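Local coordinates for protein alpha-glucosidase (PDB 5HQA) that hydrolyses alpha-glucosides as a chloride-activated glycoside hydrolase of family 97, carrying a calcium ion at its active site, at residues D208-K220 / I404-V416. Sequence-based numbering, arbitrary orientation.
Sequences DLTPWSSGVAVKK and IARHEWHDGQFMV
Gln413, in the first turn of helix 413-428, reaches strand 218-221 with a fully extended side chain, CG anti to the backbone N (chi1 176°). Its amide pairs with the backbone of Lys219 much as a neighbouring strand would: OE1 accepts from Lys219 N (2.8 Å) and NE2 donates to Lys219 O (3.0 Å), both bonds nearly straight. OE1 accepts a second hydrogen bond, from Trp212 NE1 (2.9 Å); this acceptor lies in the indole plane, at its edge, while the amide is turned 72° against the ring. Glutamine suits this place because one flat end both gives and accepts, tryptophan because it adds a broad face to an in-plane N-H. Over one face of the indole sits Phe414 CB, 3.8 Å from the centroid of the six-membered ring in a CH-pi contact; over the opposite face, toward the rim, comes Lys219 NZ. The contact thus joins the N-terminal beta domain to the catalytic (beta/alpha)8-type barrel domain, at the start of a barrel helix. Were Trp212 replaced by an alanine, Gln413 OE1 would probably lose one of its two donors and a gap open beside Phe414 CB. Further along, Glu408 bends at chi2 (-71°) to bring its carboxylate to the turn 212-215, its two oxygens serving two donors: OE1 accepts from Ser213 N (2.9 Å) and OE2, met from above the carboxylate plane, from Ser213 OG; Arg398 forms a salt bridge with OE2. Threonine offers both a methyl and a hydroxyl: Thr210 CG2 packs on Trp409 CB (3.4 Å), whereas OG1 donates to Asp411 OD2 (2.8 Å). A water donates to Thr210 O and Ala217 O and accepts from Gln413 N.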
loop_
_atom_site.group_PDB
_atom_site.type_symbol
_atom_site.label_atom_id
_atom_site.label_comp_id
_atom_site.label_asym_id
_atom_site.label_seq_id
_atom_site.Cartn_x
_atom_site.Cartn_y
_atom_site.Cartn_z
ATOM N N ASP A 208 -18.301 8.183 2.423
ATOM C CA ASP A 208 -19.017 7.316 3.355
ATOM C C ASP A 208 -17.999 6.948 4.434
ATOM O O ASP A 208 -17.157 6.074 4.223
ATOM C CB ASP A 208 -19.564 6.096 2.612
ATOM C CG ASP A 208 -20.459 5.222 3.476
ATOM O OD1 ASP A 208 -20.172 5.065 4.684
ATOM O OD2 ASP A 208 -21.445 4.666 2.934
ATOM N N LEU A 209 -18.039 7.645 5.568
ATOM C CA LEU A 209 -17.003 7.497 6.585
ATOM C C LEU A 209 -17.249 6.239 7.407
ATOM O O LEU A 209 -18.366 5.998 7.862
ATOM C CB LEU A 209 -16.971 8.722 7.498
ATOM C CG LEU A 209 -16.645 10.041 6.796
ATOM C CD1 LEU A 209 -16.519 11.151 7.821
ATOM C CD2 LEU A 209 -15.348 9.926 5.979
ATOM N N THR A 210 -16.208 5.448 7.613
ATOM C CA THR A 210 -16.371 4.205 8.359
ATOM C C THR A 210 -16.614 4.508 9.832
ATOM O O THR A 210 -15.786 5.173 10.462
ATOM C CB THR A 210 -15.137 3.334 8.177
ATOM O OG1 THR A 210 -14.987 3.034 6.785
ATOM C CG2 THR A 210 -15.302 2.042 8.952
ATOM N N PRO A 211 -17.715 4.052 10.416
ATOM C CA PRO A 211 -18.145 4.568 11.717
ATOM C C PRO A 211 -17.607 3.773 12.903
ATOM O O PRO A 211 -17.114 2.650 12.772
ATOM C CB PRO A 211 -19.666 4.417 11.641
ATOM C CG PRO A 211 -19.836 3.159 10.849
ATOM C CD PRO A 211 -18.758 3.228 9.782
ATOM N N TRP A 212 -17.740 4.387 14.077
ATOM C CA TRP A 212 -17.652 3.690 15.350
ATOM C C TRP A 212 -18.819 2.718 15.504
ATOM O O TRP A 212 -19.858 2.857 14.854
ATOM C CB TRP A 212 -17.717 4.681 16.514
ATOM C CG TRP A 212 -16.530 5.582 16.677
ATOM C CD1 TRP A 212 -16.236 6.707 15.957
ATOM C CD2 TRP A 212 -15.500 5.447 17.657
ATOM N NE1 TRP A 212 -15.066 7.270 16.422
ATOM C CE2 TRP A 212 -14.598 6.515 17.468
ATOM C CE3 TRP A 212 -15.249 4.519 18.676
ATOM C CZ2 TRP A 212 -13.465 6.682 18.261
ATOM C CZ3 TRP A 212 -14.117 4.689 19.471
ATOM C CH2 TRP A 212 -13.242 5.764 19.255
ATOM N N SER A 213 -18.661 1.754 16.422
ATOM C CA SER A 213 -19.763 0.840 16.717
ATOM C C SER A 213 -20.999 1.590 17.196
ATOM O O SER A 213 -22.128 1.160 16.933
ATOM C CB SER A 213 -19.336 -0.183 17.767
ATOM O OG SER A 213 -18.874 0.480 18.933
ATOM N N SER A 214 -20.806 2.715 17.889
ATOM C CA SER A 214 -21.924 3.521 18.367
ATOM C C SER A 214 -22.689 4.188 17.233
ATOM O O SER A 214 -23.823 4.626 17.445
ATOM C CB SER A 214 -21.425 4.590 19.338
ATOM O OG SER A 214 -20.777 5.635 18.624
ATOM N N GLY A 215 -22.100 4.294 16.048
ATOM C CA GLY A 215 -22.788 4.791 14.878
ATOM C C GLY A 215 -22.273 6.114 14.353
ATOM O O GLY A 215 -22.502 6.423 13.178
ATOM N N VAL A 216 -21.602 6.917 15.179
ATOM C CA VAL A 216 -21.040 8.165 14.672
ATOM C C VAL A 216 -19.741 7.868 13.934
ATOM O O VAL A 216 -19.119 6.817 14.115
ATOM C CB VAL A 216 -20.824 9.204 15.788
ATOM C CG1 VAL A 216 -22.126 9.440 16.565
ATOM C CG2 VAL A 216 -19.679 8.796 16.714
ATOM N N ALA A 217 -19.338 8.806 13.075
ATOM C CA ALA A 217 -18.139 8.606 12.267
ATOM C C ALA A 217 -16.883 9.149 12.948
ATOM O O ALA A 217 -15.899 8.419 13.108
ATOM C CB ALA A 217 -18.319 9.246 10.887
ATOM N N VAL A 218 -16.880 10.431 13.324
ATOM C CA VAL A 218 -15.655 11.078 13.801
ATOM C C VAL A 218 -15.964 11.910 15.032
ATOM O O VAL A 218 -16.861 12.759 15.003
ATOM C CB VAL A 218 -15.005 11.979 12.734
ATOM C CG1 VAL A 218 -13.684 12.555 13.276
ATOM C CG2 VAL A 218 -14.784 11.221 11.429
ATOM N N LYS A 219 -15.192 11.702 16.094
ATOM C CA LYS A 219 -15.282 12.498 17.308
ATOM C C LYS A 219 -14.183 13.555 17.301
ATOM O O LYS A 219 -13.002 13.225 17.145
ATOM C CB LYS A 219 -15.155 11.597 18.537
ATOM C CG LYS A 219 -16.169 10.457 18.573
ATOM C CD LYS A 219 -15.850 9.445 19.676
ATOM C CE LYS A 219 -16.878 8.325 19.721
ATOM N NZ LYS A 219 -16.531 7.290 20.735
ATOM N N LYS A 220 -14.569 14.821 17.456
ATOM C CA LYS A 220 -13.622 15.922 17.534
ATOM C C LYS A 220 -14.009 16.844 18.683
ATOM O O LYS A 220 -15.164 16.892 19.117
ATOM C CB LYS A 220 -13.568 16.735 16.226
ATOM C CG LYS A 220 -13.038 15.973 15.016
ATOM C CD LYS A 220 -11.526 15.750 15.108
ATOM C CE LYS A 220 -10.976 15.237 13.786
ATOM N NZ LYS A 220 -9.489 15.118 13.822
ATOM N N ILE A 404 -16.468 -3.648 28.785
ATOM C CA ILE A 404 -17.440 -4.225 27.862
ATOM C C ILE A 404 -16.817 -4.328 26.477
ATOM O O ILE A 404 -16.213 -3.365 25.983
ATOM C CB ILE A 404 -18.735 -3.399 27.831
ATOM C CG1 ILE A 404 -19.386 -3.394 29.223
ATOM C CG2 ILE A 404 -19.697 -3.959 26.779
ATOM C CD1 ILE A 404 -20.423 -2.314 29.412
ATOM N N ALA A 405 -16.966 -5.496 25.849
ATOM C CA ALA A 405 -16.442 -5.711 24.508
ATOM C C ALA A 405 -17.255 -4.950 23.470
ATOM O O ALA A 405 -18.486 -4.919 23.521
ATOM C CB ALA A 405 -16.451 -7.196 24.174
ATOM N N ARG A 406 -16.556 -4.337 22.520
ATOM C CA ARG A 406 -17.164 -3.661 21.385
ATOM C C ARG A 406 -16.491 -4.152 20.114
ATOM O O ARG A 406 -15.295 -4.461 20.111
ATOM C CB ARG A 406 -17.003 -2.144 21.464
ATOM C CG ARG A 406 -17.424 -1.530 22.776
ATOM C CD ARG A 406 -18.945 -1.480 22.939
ATOM N NE ARG A 406 -19.265 -0.970 24.268
ATOM C CZ ARG A 406 -20.438 -1.097 24.872
ATOM N NH1 ARG A 406 -21.443 -1.731 24.271
ATOM N NH2 ARG A 406 -20.596 -0.591 26.090
ATOM N N HIS A 407 -17.256 -4.198 19.028
ATOM C CA HIS A 407 -16.716 -4.526 17.715
ATOM C C HIS A 407 -16.542 -3.259 16.893
ATOM O O HIS A 407 -17.450 -2.424 16.835
ATOM C CB HIS A 407 -17.623 -5.509 16.980
ATOM C CG HIS A 407 -17.449 -6.924 17.429
ATOM N ND1 HIS A 407 -18.514 -7.773 17.657
ATOM C CD2 HIS A 407 -16.330 -7.640 17.697
ATOM C CE1 HIS A 407 -18.056 -8.954 18.043
ATOM N NE2 HIS A 407 -16.736 -8.898 18.077
ATOM N N GLU A 408 -15.385 -3.130 16.249
ATOM C CA GLU A 408 -15.061 -1.953 15.457
ATOM C C GLU A 408 -14.565 -2.388 14.084
ATOM O O GLU A 408 -14.208 -3.550 13.863
ATOM C CB GLU A 408 -13.998 -1.085 16.152
ATOM C CG GLU A 408 -14.338 -0.704 17.591
ATOM C CD GLU A 408 -15.472 0.319 17.719
ATOM O OE1 GLU A 408 -15.939 0.860 16.691
ATOM O OE2 GLU A 408 -15.894 0.587 18.871
ATOM N N TRP A 409 -14.530 -1.425 13.165
ATOM C CA TRP A 409 -13.954 -1.609 11.843
ATOM C C TRP A 409 -12.452 -1.360 11.864
ATOM O O TRP A 409 -11.953 -0.518 12.621
ATOM C CB TRP A 409 -14.597 -0.646 10.850
ATOM C CG TRP A 409 -16.026 -0.963 10.547
ATOM C CD1 TRP A 409 -17.127 -0.469 11.179
ATOM C CD2 TRP A 409 -16.508 -1.846 9.524
ATOM N NE1 TRP A 409 -18.272 -0.996 10.619
ATOM C CE2 TRP A 409 -17.919 -1.847 9.602
ATOM C CE3 TRP A 409 -15.883 -2.632 8.541
ATOM C CZ2 TRP A 409 -18.720 -2.607 8.737
ATOM C CZ3 TRP A 409 -16.681 -3.402 7.690
ATOM C CH2 TRP A 409 -18.083 -3.384 7.799
ATOM N N HIS A 410 -11.731 -2.081 10.994
ATOM C CA HIS A 410 -10.302 -1.825 10.825
ATOM C C HIS A 410 -10.024 -0.409 10.355
ATOM O O HIS A 410 -8.917 0.087 10.562
ATOM C CB HIS A 410 -9.680 -2.783 9.805
ATOM C CG HIS A 410 -9.573 -4.202 10.276
ATOM N ND1 HIS A 410 -10.671 -5.023 10.423
ATOM C CD2 HIS A 410 -8.492 -4.952 10.606
ATOM C CE1 HIS A 410 -10.271 -6.214 10.840
ATOM N NE2 HIS A 410 -8.953 -6.197 10.957
ATOM N N ASP A 411 -10.987 0.247 9.703
ATOM C CA ASP A 411 -10.720 1.546 9.091
ATOM C C ASP A 411 -11.563 2.672 9.695
ATOM O O ASP A 411 -11.694 3.743 9.091
ATOM C CB ASP A 411 -10.885 1.468 7.564
ATOM C CG ASP A 411 -12.250 0.948 7.111
ATOM O OD1 ASP A 411 -12.792 -0.005 7.719
ATOM O OD2 ASP A 411 -12.767 1.476 6.093
ATOM N N GLY A 412 -12.111 2.475 10.899
ATOM C CA GLY A 412 -12.722 3.579 11.610
ATOM C C GLY A 412 -11.691 4.448 12.330
ATOM O O GLY A 412 -10.501 4.133 12.395
ATOM N N GLN A 413 -12.171 5.574 12.874
ATOM C CA GLN A 413 -11.294 6.471 13.630
ATOM C C GLN A 413 -10.586 5.741 14.771
ATOM O O GLN A 413 -9.394 5.968 15.017
ATOM C CB GLN A 413 -12.100 7.651 14.176
ATOM C CG GLN A 413 -11.307 8.601 15.069
ATOM C CD GLN A 413 -12.180 9.700 15.641
ATOM O OE1 GLN A 413 -13.383 9.516 15.833
ATOM N NE2 GLN A 413 -11.582 10.856 15.906
ATOM N N PHE A 414 -11.300 4.860 15.480
ATOM C CA PHE A 414 -10.676 4.139 16.586
ATOM C C PHE A 414 -9.433 3.384 16.123
ATOM O O PHE A 414 -8.361 3.495 16.730
ATOM C CB PHE A 414 -11.666 3.163 17.231
ATOM C CG PHE A 414 -11.006 2.223 18.197
ATOM C CD1 PHE A 414 -10.657 2.658 19.476
ATOM C CD2 PHE A 414 -10.669 0.927 17.813
ATOM C CE1 PHE A 414 -10.010 1.803 20.362
ATOM C CE2 PHE A 414 -10.017 0.068 18.698
ATOM C CZ PHE A 414 -9.690 0.510 19.969
ATOM N N MET A 415 -9.563 2.588 15.056
ATOM C CA MET A 415 -8.423 1.791 14.609
ATOM C C MET A 415 -7.369 2.652 13.928
ATOM O O MET A 415 -6.166 2.377 14.055
ATOM C CB MET A 415 -8.878 0.659 13.683
ATOM C CG MET A 415 -9.349 -0.575 14.458
ATOM S SD MET A 415 -8.074 -1.229 15.569
ATOM C CE MET A 415 -6.767 -1.685 14.432
ATOM N N VAL A 416 -7.790 3.688 13.192
ATOM C CA VAL A 416 -6.819 4.624 12.621
ATOM C C VAL A 416 -5.873 5.113 13.712
ATOM O O VAL A 416 -4.646 5.096 13.555
ATOM C CB VAL A 416 -7.540 5.791 11.919
ATOM C CG1 VAL A 416 -6.587 6.981 11.710
ATOM C CG2 VAL A 416 -8.133 5.324 10.589
HETATM O O HOH W 1 -15.023 5.848 12.873
HETATM O O HOH W 2 -15.200 1.197 14.069
#